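Local coordinates for protein mandelate racemase/muconate lactonizing enzyme (Jannaschia sp., PDB 4J3Z) that belongs to the enolase superfamily and is probably an isomerase or lyase acting on a carboxylate substrate, its exact reaction being unassigned, at residues E235-P240 / P244-V249; E261-V266 / T270-H275; L25-T30 / H53-V58; R64-D67 / E72-S75. All coordinates share one frame; numbering follows the deposited sequence.

Contact 1: E235-P240 / P244-V249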
loop_
_atom_site.group_PDB
_atom_site.type_symbol
_atom_site.label_atom_id
_atom_site.label_comp_id
_atom_site.label_asym_id
_atom_site.label_seq_id
_atom_site.Cartn_x
_atom_site.Cartn_y
_atom_site.Cartn_z
ATOM N N GLU D 235 -2.821 26.887 -1.747
ATOM C CA GLU D 235 -4.155 26.619 -2.224
ATOM C C GLU D 235 -4.168 26.355 -3.704
ATOM O O GLU D 235 -3.611 27.071 -4.440
ATOM C CB GLU D 235 -5.084 27.747 -1.800
ATOM C CG GLU D 235 -6.259 28.011 -2.692
ATOM C CD GLU D 235 -6.922 29.324 -2.442
ATOM O OE1 GLU D 235 -6.345 30.138 -1.756
ATOM O OE2 GLU D 235 -8.021 29.517 -2.950
ATOM N N GLU D 236 -4.822 25.281 -4.092
ATOM C CA GLU D 236 -5.077 24.929 -5.488
ATOM C C GLU D 236 -3.833 24.901 -6.323
ATOM O O GLU D 236 -3.686 25.617 -7.263
ATOM C CB GLU D 236 -6.210 25.762 -6.130
ATOM C CG GLU D 236 -7.621 25.352 -5.752
ATOM C CD GLU D 236 -8.612 25.526 -6.870
ATOM O OE1 GLU D 236 -8.589 26.575 -7.490
ATOM O OE2 GLU D 236 -9.399 24.635 -7.157
ATOM N N PRO D 237 -2.916 24.078 -5.889
ATOM C CA PRO D 237 -1.596 24.000 -6.500
ATOM C C PRO D 237 -1.633 23.450 -7.920
ATOM O O PRO D 237 -0.841 23.864 -8.784
ATOM C CB PRO D 237 -0.849 23.003 -5.601
ATOM C CG PRO D 237 -1.906 22.171 -4.978
ATOM C CD PRO D 237 -3.085 23.088 -4.804
ATOM N N ILE D 238 -2.533 22.498 -8.142
ATOM C CA ILE D 238 -2.596 21.780 -9.406
ATOM C C ILE D 238 -4.046 21.767 -9.905
ATOM O O ILE D 238 -4.960 21.996 -9.112
ATOM C CB ILE D 238 -2.015 20.352 -9.269
ATOM C CG1 ILE D 238 -2.855 19.501 -8.321
ATOM C CG2 ILE D 238 -0.565 20.396 -8.794
ATOM C CD1 ILE D 238 -2.619 18.023 -8.505
ATOM N N PRO D 239 -4.261 21.533 -11.218
ATOM C CA PRO D 239 -5.633 21.594 -11.728
ATOM C C PRO D 239 -6.555 20.664 -10.944
ATOM O O PRO D 239 -6.123 19.579 -10.537
ATOM C CB PRO D 239 -5.503 21.118 -13.182
ATOM C CG PRO D 239 -4.077 21.303 -13.542
ATOM C CD PRO D 239 -3.291 21.150 -12.268
ATOM N N PRO D 240 -7.818 21.085 -10.726
ATOM C CA PRO D 240 -8.778 20.343 -9.902
ATOM C C PRO D 240 -9.168 18.980 -10.469
ATOM O O PRO D 240 -9.792 18.177 -9.756
ATOM C CB PRO D 240 -10.004 21.260 -9.881
ATOM C CG PRO D 240 -9.894 22.056 -11.128
ATOM C CD PRO D 240 -8.423 22.297 -11.311
ATOM N N PRO D 244 -5.566 12.945 -7.609
ATOM C CA PRO D 244 -4.503 12.022 -7.195
ATOM C C PRO D 244 -3.126 12.669 -7.186
ATOM O O PRO D 244 -2.175 12.058 -6.725
ATOM C CB PRO D 244 -4.559 10.902 -8.252
ATOM C CG PRO D 244 -5.945 10.975 -8.810
ATOM C CD PRO D 244 -6.287 12.438 -8.794
ATOM N N GLY D 245 -3.022 13.888 -7.696
ATOM C CA GLY D 245 -1.749 14.596 -7.738
ATOM C C GLY D 245 -1.477 15.435 -6.506
ATOM O O GLY D 245 -0.380 15.967 -6.349
ATOM N N LEU D 246 -2.479 15.562 -5.637
ATOM C CA LEU D 246 -2.306 16.284 -4.377
ATOM C C LEU D 246 -1.338 15.566 -3.456
ATOM O O LEU D 246 -0.518 16.209 -2.794
ATOM C CB LEU D 246 -3.638 16.496 -3.662
ATOM C CG LEU D 246 -4.583 17.526 -4.279
ATOM C CD1 LEU D 246 -5.804 17.733 -3.407
ATOM C CD2 LEU D 246 -3.890 18.840 -4.578
ATOM N N SER D 247 -1.442 14.239 -3.441
ATOM C CA SER D 247 -0.605 13.343 -2.633
ATOM C C SER D 247 0.899 13.621 -2.715
ATOM O O SER D 247 1.538 13.779 -1.691
ATOM C CB SER D 247 -0.907 11.877 -3.006
ATOM O OG SER D 247 -0.337 10.975 -2.077
ATOM N N GLU D 248 1.452 13.677 -3.925
ATOM C CA GLU D 248 2.893 13.924 -4.138
ATOM C C GLU D 248 3.341 15.330 -3.707
ATOM O O GLU D 248 4.480 15.523 -3.266
ATOM C CB GLU D 248 3.284 13.663 -5.603
ATOM C CG GLU D 248 2.599 14.570 -6.625
ATOM C CD GLU D 248 2.529 13.962 -8.024
ATOM O OE1 GLU D 248 1.440 13.472 -8.408
ATOM O OE2 GLU D 248 3.553 13.971 -8.744
ATOM N N VAL D 249 2.441 16.296 -3.851
ATOM C CA VAL D 249 2.691 17.685 -3.496
ATOM C C VAL D 249 2.671 17.836 -1.971
ATOM O O VAL D 249 3.576 18.450 -1.382
ATOM C CB VAL D 249 1.623 18.603 -4.138
ATOM C CG1 VAL D 249 1.607 19.985 -3.503
ATOM C CG2 VAL D 249 1.822 18.694 -5.643
#

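Contact 2: E261-V266 / T270-H275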
loop_
_atom_site.group_PDB
_atom_site.type_symbol
_atom_site.label_atom_id
_atom_site.label_comp_id
_atom_site.label_asym_id
_atom_site.label_seq_id
_atom_site.Cartn_x
_atom_site.Cartn_y
_atom_site.Cartn_z
ATOM N N GLU D 261 -12.458 24.678 -4.169
ATOM C CA GLU D 261 -13.374 25.709 -4.686
ATOM C C GLU D 261 -13.991 25.302 -6.018
ATOM O O GLU D 261 -15.104 25.722 -6.350
ATOM C CB GLU D 261 -12.695 27.084 -4.798
ATOM C CG GLU D 261 -12.031 27.378 -6.132
ATOM C CD GLU D 261 -12.061 28.853 -6.490
ATOM O OE1 GLU D 261 -11.213 29.612 -5.969
ATOM O OE2 GLU D 261 -12.928 29.254 -7.309
ATOM N N ARG D 262 -13.275 24.459 -6.764
ATOM C CA ARG D 262 -13.765 23.985 -8.053
ATOM C C ARG D 262 -14.345 22.568 -7.951
ATOM O O ARG D 262 -14.763 21.974 -8.953
ATOM C CB ARG D 262 -12.677 24.126 -9.125
ATOM C CG ARG D 262 -12.427 25.584 -9.512
ATOM C CD ARG D 262 -11.416 25.746 -10.640
ATOM N NE ARG D 262 -10.046 25.741 -10.134
ATOM C CZ ARG D 262 -8.947 25.792 -10.884
ATOM N NH1 ARG D 262 -9.025 25.852 -12.211
ATOM N NH2 ARG D 262 -7.756 25.773 -10.295
ATOM N N LEU D 263 -14.401 22.049 -6.722
ATOM C CA LEU D 263 -14.983 20.734 -6.464
ATOM C C LEU D 263 -16.462 20.811 -6.092
ATOM O O LEU D 263 -16.909 21.771 -5.467
ATOM C CB LEU D 263 -14.204 19.986 -5.374
ATOM C CG LEU D 263 -12.710 19.704 -5.585
ATOM C CD1 LEU D 263 -12.164 18.944 -4.383
ATOM C CD2 LEU D 263 -12.461 18.914 -6.865
ATOM N N THR D 264 -17.210 19.786 -6.493
ATOM C CA THR D 264 -18.628 19.696 -6.198
ATOM C C THR D 264 -18.966 18.293 -5.700
ATOM O O THR D 264 -18.403 17.306 -6.172
ATOM C CB THR D 264 -19.494 20.093 -7.422
ATOM O OG1 THR D 264 -20.850 20.268 -7.013
ATOM C CG2 THR D 264 -19.438 19.059 -8.542
ATOM N N GLY D 265 -19.874 18.209 -4.735
ATOM C CA GLY D 265 -20.292 16.913 -4.219
ATOM C C GLY D 265 -19.313 16.360 -3.202
ATOM O O GLY D 265 -18.103 16.308 -3.441
ATOM N N VAL D 266 -19.853 15.941 -2.065
ATOM C CA VAL D 266 -19.059 15.482 -0.927
ATOM C C VAL D 266 -18.096 14.347 -1.300
ATOM O O VAL D 266 -17.028 14.220 -0.696
ATOM C CB VAL D 266 -19.977 15.124 0.283
ATOM C CG1 VAL D 266 -20.603 13.738 0.139
ATOM C CG2 VAL D 266 -19.229 15.249 1.601
ATOM N N THR D 270 -14.047 14.268 -0.616
ATOM C CA THR D 270 -13.532 13.008 -0.044
ATOM C C THR D 270 -12.225 12.579 -0.717
ATOM O O THR D 270 -11.229 12.288 -0.046
ATOM C CB THR D 270 -14.575 11.871 -0.182
ATOM O OG1 THR D 270 -15.745 12.194 0.581
ATOM C CG2 THR D 270 -14.019 10.527 0.287
ATOM N N GLN D 271 -12.235 12.551 -2.045
ATOM C CA GLN D 271 -11.034 12.236 -2.832
ATOM C C GLN D 271 -9.866 13.198 -2.576
ATOM O O GLN D 271 -8.714 12.790 -2.607
ATOM C CB GLN D 271 -11.377 12.172 -4.322
ATOM C CG GLN D 271 -11.821 10.785 -4.780
ATOM C CD GLN D 271 -13.010 10.806 -5.729
ATOM O OE1 GLN D 271 -14.011 10.126 -5.487
ATOM N NE2 GLN D 271 -12.908 11.579 -6.823
ATOM N N ALA D 272 -10.161 14.467 -2.322
ATOM C CA ALA D 272 -9.118 15.451 -1.999
ATOM C C ALA D 272 -8.590 15.224 -0.586
ATOM O O ALA D 272 -7.435 15.529 -0.280
ATOM C CB ALA D 272 -9.646 16.873 -2.146
ATOM N N LEU D 273 -9.452 14.694 0.277
ATOM C CA LEU D 273 -9.062 14.359 1.642
ATOM C C LEU D 273 -8.211 13.096 1.675
ATOM O O LEU D 273 -7.255 13.003 2.449
ATOM C CB LEU D 273 -10.293 14.216 2.529
ATOM C CG LEU D 273 -11.001 15.522 2.905
ATOM C CD1 LEU D 273 -12.300 15.211 3.625
ATOM C CD2 LEU D 273 -10.122 16.431 3.757
ATOM N N HIS D 274 -8.559 12.134 0.827
ATOM C CA HIS D 274 -7.780 10.905 0.749
ATOM C C HIS D 274 -6.407 11.137 0.131
ATOM O O HIS D 274 -5.482 10.337 0.352
ATOM C CB HIS D 274 -8.540 9.808 0.006
ATOM C CG HIS D 274 -9.289 8.879 0.914
ATOM N ND1 HIS D 274 -10.582 8.470 0.664
ATOM C CD2 HIS D 274 -8.923 8.280 2.070
ATOM C CE1 HIS D 274 -10.981 7.662 1.630
ATOM N NE2 HIS D 274 -9.993 7.530 2.496
ATOM N N HIS D 275 -6.254 12.244 -0.598
ATOM C CA HIS D 275 -5.004 12.510 -1.289
ATOM C C HIS D 275 -4.118 13.562 -0.638
ATOM O O HIS D 275 -3.074 13.916 -1.189
ATOM C CB HIS D 275 -5.253 12.818 -2.773
ATOM C CG HIS D 275 -5.409 11.594 -3.622
ATOM N ND1 HIS D 275 -6.570 11.309 -4.310
ATOM C CD2 HIS D 275 -4.555 10.573 -3.881
ATOM C CE1 HIS D 275 -6.419 10.171 -4.966
ATOM N NE2 HIS D 275 -5.207 9.704 -4.721
#

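Contact 3: L25-T30 / H53-V58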
loop_
_atom_site.group_PDB
_atom_site.type_symbol
_atom_site.label_atom_id
_atom_site.label_comp_id
_atom_site.label_asym_id
_atom_site.label_seq_id
_atom_site.Cartn_x
_atom_site.Cartn_y
_atom_site.Cartn_z
ATOM N N LEU D 25 -25.007 35.369 -9.654
ATOM C CA LEU D 25 -26.268 34.729 -9.997
ATOM C C LEU D 25 -27.094 34.450 -8.753
ATOM O O LEU D 25 -26.852 33.471 -8.029
ATOM C CB LEU D 25 -26.016 33.421 -10.758
ATOM C CG LEU D 25 -25.835 33.470 -12.269
ATOM C CD1 LEU D 25 -24.822 32.415 -12.713
ATOM C CD2 LEU D 25 -27.173 33.270 -12.957
ATOM N N LEU D 26 -28.088 35.300 -8.516
ATOM C CA LEU D 26 -28.910 35.190 -7.310
ATOM C C LEU D 26 -30.298 34.647 -7.619
ATOM O O LEU D 26 -30.893 35.004 -8.634
ATOM C CB LEU D 26 -29.031 36.544 -6.614
ATOM C CG LEU D 26 -27.793 37.409 -6.378
ATOM C CD1 LEU D 26 -28.162 38.566 -5.462
ATOM C CD2 LEU D 26 -26.630 36.611 -5.793
ATOM N N VAL D 27 -30.793 33.779 -6.734
ATOM C CA VAL D 27 -32.145 33.225 -6.824
ATOM C C VAL D 27 -32.992 33.640 -5.608
ATOM O O VAL D 27 -32.497 33.692 -4.480
ATOM C CB VAL D 27 -32.139 31.677 -6.979
ATOM C CG1 VAL D 27 -31.206 31.235 -8.104
ATOM C CG2 VAL D 27 -31.781 30.971 -5.673
ATOM N N ARG D 28 -34.259 33.956 -5.848
ATOM C CA ARG D 28 -35.201 34.233 -4.763
ATOM C C ARG D 28 -36.450 33.369 -4.925
ATOM O O ARG D 28 -37.273 33.622 -5.804
ATOM C CB ARG D 28 -35.577 35.716 -4.734
ATOM C CG ARG D 28 -36.498 36.108 -3.590
ATOM C CD ARG D 28 -37.361 37.281 -4.015
ATOM N NE ARG D 28 -36.861 38.535 -3.477
ATOM C CZ ARG D 28 -36.855 39.698 -4.120
ATOM N NH1 ARG D 28 -37.308 39.786 -5.369
ATOM N NH2 ARG D 28 -36.374 40.778 -3.505
ATOM N N VAL D 29 -36.562 32.337 -4.086
ATOM C CA VAL D 29 -37.692 31.404 -4.108
ATOM C C VAL D 29 -38.801 31.868 -3.159
ATOM O O VAL D 29 -38.523 32.179 -2.000
ATOM C CB VAL D 29 -37.248 29.974 -3.707
ATOM C CG1 VAL D 29 -38.442 29.023 -3.643
ATOM C CG2 VAL D 29 -36.202 29.439 -4.673
ATOM N N THR D 30 -40.045 31.893 -3.653
ATOM C CA THR D 30 -41.239 32.171 -2.835
ATOM C C THR D 30 -42.063 30.896 -2.603
ATOM O O THR D 30 -42.214 30.064 -3.505
ATOM C CB THR D 30 -42.154 33.238 -3.495
ATOM O OG1 THR D 30 -41.435 34.459 -3.656
ATOM C CG2 THR D 30 -43.400 33.528 -2.643
ATOM N N HIS D 53 -31.740 29.007 -17.746
ATOM C CA HIS D 53 -32.543 27.882 -18.218
ATOM C C HIS D 53 -32.189 26.588 -17.493
ATOM O O HIS D 53 -33.055 25.747 -17.279
ATOM C CB HIS D 53 -32.424 27.725 -19.730
ATOM C CG HIS D 53 -32.885 28.927 -20.494
ATOM N ND1 HIS D 53 -32.012 29.824 -21.079
ATOM C CD2 HIS D 53 -34.129 29.373 -20.782
ATOM C CE1 HIS D 53 -32.702 30.774 -21.685
ATOM N NE2 HIS D 53 -33.989 30.527 -21.513
ATOM N N VAL D 54 -30.925 26.440 -17.093
ATOM C CA VAL D 54 -30.522 25.328 -16.223
ATOM C C VAL D 54 -31.162 25.440 -14.824
ATOM O O VAL D 54 -31.722 24.460 -14.315
ATOM C CB VAL D 54 -28.987 25.217 -16.100
ATOM C CG1 VAL D 54 -28.598 24.422 -14.855
ATOM C CG2 VAL D 54 -28.391 24.584 -17.350
ATOM N N ILE D 55 -31.083 26.632 -14.222
ATOM C CA ILE D 55 -31.587 26.866 -12.854
ATOM C C ILE D 55 -33.100 26.741 -12.814
ATOM O O ILE D 55 -33.651 26.123 -11.903
ATOM C CB ILE D 55 -31.148 28.239 -12.273
ATOM C CG1 ILE D 55 -29.624 28.349 -12.204
ATOM C CG2 ILE D 55 -31.716 28.441 -10.878
ATOM C CD1 ILE D 55 -29.080 29.769 -12.329
ATOM N N HIS D 56 -33.777 27.311 -13.806
ATOM C CA HIS D 56 -35.228 27.102 -13.931
ATOM C C HIS D 56 -35.592 25.632 -14.178
ATOM O O HIS D 56 -36.635 25.172 -13.724
ATOM C CB HIS D 56 -35.823 27.983 -15.031
ATOM C CG HIS D 56 -36.411 29.267 -14.531
ATOM N ND1 HIS D 56 -35.823 30.494 -14.758
ATOM C CD2 HIS D 56 -37.517 29.512 -13.789
ATOM C CE1 HIS D 56 -36.554 31.442 -14.198
ATOM N NE2 HIS D 56 -37.590 30.872 -13.605
ATOM N N ASP D 57 -34.735 24.904 -14.889
ATOM C CA ASP D 57 -34.951 23.467 -15.136
ATOM C C ASP D 57 -34.899 22.668 -13.830
ATOM O O ASP D 57 -35.821 21.900 -13.547
ATOM C CB ASP D 57 -33.929 22.935 -16.154
ATOM C CG ASP D 57 -34.351 21.621 -16.795
ATOM O OD1 ASP D 57 -34.413 20.594 -16.081
ATOM O OD2 ASP D 57 -34.599 21.610 -18.027
ATOM N N VAL D 58 -33.838 22.879 -13.037
ATOM C CA VAL D 58 -33.592 22.139 -11.781
ATOM C C VAL D 58 -34.709 22.357 -10.751
ATOM O O VAL D 58 -35.186 21.406 -10.119
ATOM C CB VAL D 58 -32.200 22.493 -11.174
ATOM C CG1 VAL D 58 -32.030 21.945 -9.760
ATOM C CG2 VAL D 58 -31.065 21.998 -12.073
#

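Contact 4: R64-D67 / E72-S75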
loop_
_atom_site.group_PDB
_atom_site.type_symbol
_atom_site.label_atom_id
_atom_site.label_comp_id
_atom_site.label_asym_id
_atom_site.label_seq_id
_atom_site.Cartn_x
_atom_site.Cartn_y
_atom_site.Cartn_z
ATOM N N ARG D 64 -40.197 22.452 -7.045
ATOM C CA ARG D 64 -41.544 23.000 -6.915
ATOM C C ARG D 64 -42.493 21.976 -6.276
ATOM O O ARG D 64 -42.416 20.781 -6.571
ATOM C CB ARG D 64 -42.063 23.423 -8.286
ATOM C CG ARG D 64 -43.262 24.335 -8.207
ATOM C CD ARG D 64 -43.634 24.922 -9.552
ATOM N NE ARG D 64 -44.860 25.688 -9.383
ATOM C CZ ARG D 64 -46.061 25.329 -9.825
ATOM N NH1 ARG D 64 -46.227 24.214 -10.516
ATOM N NH2 ARG D 64 -47.099 26.123 -9.596
ATOM N N GLY D 65 -43.386 22.449 -5.410
ATOM C CA GLY D 65 -44.359 21.590 -4.735
ATOM C C GLY D 65 -43.783 20.751 -3.604
ATOM O O GLY D 65 -44.339 19.704 -3.251
ATOM N N GLU D 66 -42.677 21.209 -3.016
ATOM C CA GLU D 66 -41.991 20.422 -1.995
ATOM C C GLU D 66 -41.731 21.183 -0.704
ATOM O O GLU D 66 -41.307 22.343 -0.716
ATOM C CB GLU D 66 -40.681 19.844 -2.551
ATOM C CG GLU D 66 -40.132 18.656 -1.774
ATOM C CD GLU D 66 -41.059 17.447 -1.780
ATOM O OE1 GLU D 66 -41.364 16.907 -2.868
ATOM O OE2 GLU D 66 -41.480 17.026 -0.685
ATOM N N ASP D 67 -42.012 20.513 0.410
ATOM C CA ASP D 67 -41.641 20.977 1.738
ATOM C C ASP D 67 -40.130 21.237 1.741
ATOM O O ASP D 67 -39.332 20.307 1.565
ATOM C CB ASP D 67 -42.029 19.915 2.772
ATOM C CG ASP D 67 -41.695 20.307 4.197
ATOM O OD1 ASP D 67 -40.979 21.306 4.424
ATOM O OD2 ASP D 67 -42.149 19.592 5.111
ATOM N N GLU D 72 -32.415 16.560 1.981
ATOM C CA GLU D 72 -31.853 15.297 1.473
ATOM C C GLU D 72 -32.572 14.832 0.212
ATOM O O GLU D 72 -31.920 14.493 -0.778
ATOM C CB GLU D 72 -31.906 14.192 2.530
ATOM C CG GLU D 72 -31.155 14.485 3.814
ATOM C CD GLU D 72 -29.712 14.010 3.809
ATOM O OE1 GLU D 72 -29.299 13.300 2.862
ATOM O OE2 GLU D 72 -28.993 14.333 4.781
ATOM N N LEU D 73 -33.905 14.848 0.249
ATOM C CA LEU D 73 -34.738 14.430 -0.887
ATOM C C LEU D 73 -34.441 15.178 -2.189
ATOM O O LEU D 73 -34.178 14.558 -3.212
ATOM C CB LEU D 73 -36.242 14.490 -0.542
ATOM C CG LEU D 73 -37.156 13.696 -1.495
ATOM C CD1 LEU D 73 -36.624 12.291 -1.752
ATOM C CD2 LEU D 73 -38.599 13.660 -1.004
ATOM N N MET D 74 -34.486 16.504 -2.150
ATOM C CA MET D 74 -34.239 17.301 -3.352
ATOM C C MET D 74 -32.793 17.192 -3.840
ATOM O O MET D 74 -32.549 17.066 -5.043
ATOM C CB MET D 74 -34.655 18.742 -3.129
ATOM C CG MET D 74 -36.156 18.902 -2.963
ATOM S SD MET D 74 -36.639 20.611 -2.673
ATOM C CE MET D 74 -36.013 20.913 -1.014
ATOM N N SER D 75 -31.842 17.205 -2.907
ATOM C CA SER D 75 -30.423 17.027 -3.244
ATOM C C SER D 75 -30.170 15.723 -4.006
ATOM O O SER D 75 -29.523 15.738 -5.056
ATOM C CB SER D 75 -29.543 17.110 -1.996
ATOM O OG SER D 75 -28.217 16.700 -2.289
#

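Contact 1: E235-P240 / P244-V249
Leu246 sends CD2 between two neighbours of the facing loop, 3.9 Å from CG of Pro237 and 3.9 Å from CG1 of Ile238. It meets the proline about at a right angle and crosses the isoleucine obliquely. The end of Ile238 carries on to the backbone, where Ile238 CD1 lies 3.5 Å from Gly245 C. Gly245 has no CB, and that methyl lies close against its backbone. Ile238 CG1 stands between the backbone N and the carbonyl carbon (chi1 65°), which leaves CG2 anti to the carbonyl carbon, where it faces CG2 of Val249 at 4.3 Å. The loop belongs to the barrel domain of the enolase superfamily: it leaves strand 233-235 and turns back into helix 246-252, one beta-alpha unit of the modified TIM barrel. The apolar layer spreads through Leu246 and Val249 to strand 257-259, and through Pro237 and Ile238 to Ala219 of helix 216-226. Farther out, the CB of Glu236 points away from the helix, and its side chain touches Thr259 and Glu261, while Pro239 and Pro240 pack on Gln85 and Thr84 of a second subunit.

Contact 2: E261-V266 / T270-H275
The carbonyl oxygen of Val266 is gripped twice by Thr270, one turn further along helix 266-274. Thr270 OG1 donates to Val266 O over 2.7 Å, and the backbone N of Thr270 donates to the same Val266 O over 3.0 Å. The two donors come from opposite faces of the carbonyl plane. The hydrogen bond from the amide is fairly straight, with an N-H...O angle of 161°. With OG1 beside its own backbone N and anti to the carbonyl carbon (chi1 -64°), the hydroxyl is turned back toward Val266, and CG2 lies anti to N, beside the carbonyl carbon. A valine in place of Thr270 would probably leave Val266 O with the amide alone of these two donors, its second grip on the first turn lost. Farther along the helix, the loop closes on it by a single apolar touch: CD1 of Leu263 rests on CB of Ala272, 4.0 Å away. Leu246 reaches Ala272 from helix 246-252, and Leu299 of helix 290-302 packs on Thr270. Gly265 occupies the N-cap position and has a positive phi (81°), which favours glycine; Val266 N is held by Glu292. In the loop before Gly265, Arg262 gives its backbone O to Arg86 of a second subunit. A helix whose second turn is tied back to its first by a threonine hydroxyl here follows strand 257-259 through a short loop, the beta-alpha connection of the enolase-type barrel.

Contact 3: L25-T30 / H53-V58
Ile55 straddles two residues of strand 24-31 with its two branches, CG2 turned to Val27 and CD1 to Leu25. This is helix-on-sheet packing in the N-terminal capping domain of the enolase superfamily, where helix 48-62 lies on one face of the three-stranded antiparallel sheet. Leu25 and Val27, two apart in the strand, both direct their side chains at the helix, whereas Leu26 between them points away and packs on Leu369 of strand 368-369. Ile55 meets each partner at a slant, neither alongside nor end-on. Its CG2 is anti to the backbone N and its CG1 beside it (chi1 -60°), which spreads the two branches along the strand so that each finds a different residue. On the strand side Val27 offers CG1, the branch anti to its carbonyl carbon, while the leucine reaches across with CD2. No polar bond crosses the interface. Helix 89-109 packs against both, Ala94 on Ile55 and Leu98 on Val27. Helix 48-62 also borders a second subunit: His53 stacks there on the His53 of that chain, and Val54 and Val58 pack on its Val46. The two contacts are equally long: Ile55 CG2 to Val27 CG1 and Ile55 CD1 to Leu25 CD2 are both 4.0 Å.

Contact 4: R64-D67 / E72-S75
Glu66 lays the aliphatic part of its side chain over the thioether of Met74: SD lies 4.1 Å from Glu66 CB and 4.1 Å from Glu66 CG. The two side chains run antiparallel alongside one another. They join the loop after helix 48-62 to the first turn of helix 71-80, in the N-terminal capping domain of the enolase superfamily. Glu66 CG is anti to the backbone N (chi1 -160°), and the chain then bends at chi2, lifting the carboxylate off the sulfur. That polar end is taken up by residues of the turn and helix: OE1 forms a salt bridge with Arg77, and OE2 makes a weak hydrogen bond to Asn70. The apolar half of the glutamate therefore packs on the methionine while its charge is paired beside the helix. CD2 of Leu73 comes no nearer than 4.4 Å to Glu66 OE2, a loose contact. Met74 is the buried member of the group, its side chain also touching Phe95 and Cys102 of helix 89-109 and Met63 at the start of the loop. Asp67 shapes the turn into the helix, its OD1 accepting from the N of Ala69 in an Asx turn, while Gly65, with positive phi (76°), and Glu66 make backbone hydrogen bonds with Leu4 of strand 4-12, tying the loop to the sheet edge. The methyl of Met74 bends round at chi3 (-70°) until CE lies 4.2 Å from the backbone O of Asp67.

From the N terminus, contact 3 comes first and closes the longest loop, strand 24-31 to helix 48-62, by way of strand 36-41. Contact 4 follows at once on the turn between helices 48-62 and 71-80, its centre about 14 Å from that of contact 3. Both lie in the capping domain. Contacts 1 and 2 come later, in successive beta-alpha units of the barrel, each a short loop folded against its own helix. All four are in series; none nests or crosses. Contacts 1 and 2 touch directly: Arg262 NH2 forms a salt bridge with Glu236 OE1 at 3.0 Å, and His275 packs on Pro244. Contacts 2 and 4 approach within about 8 Å (nearest atoms), without touching.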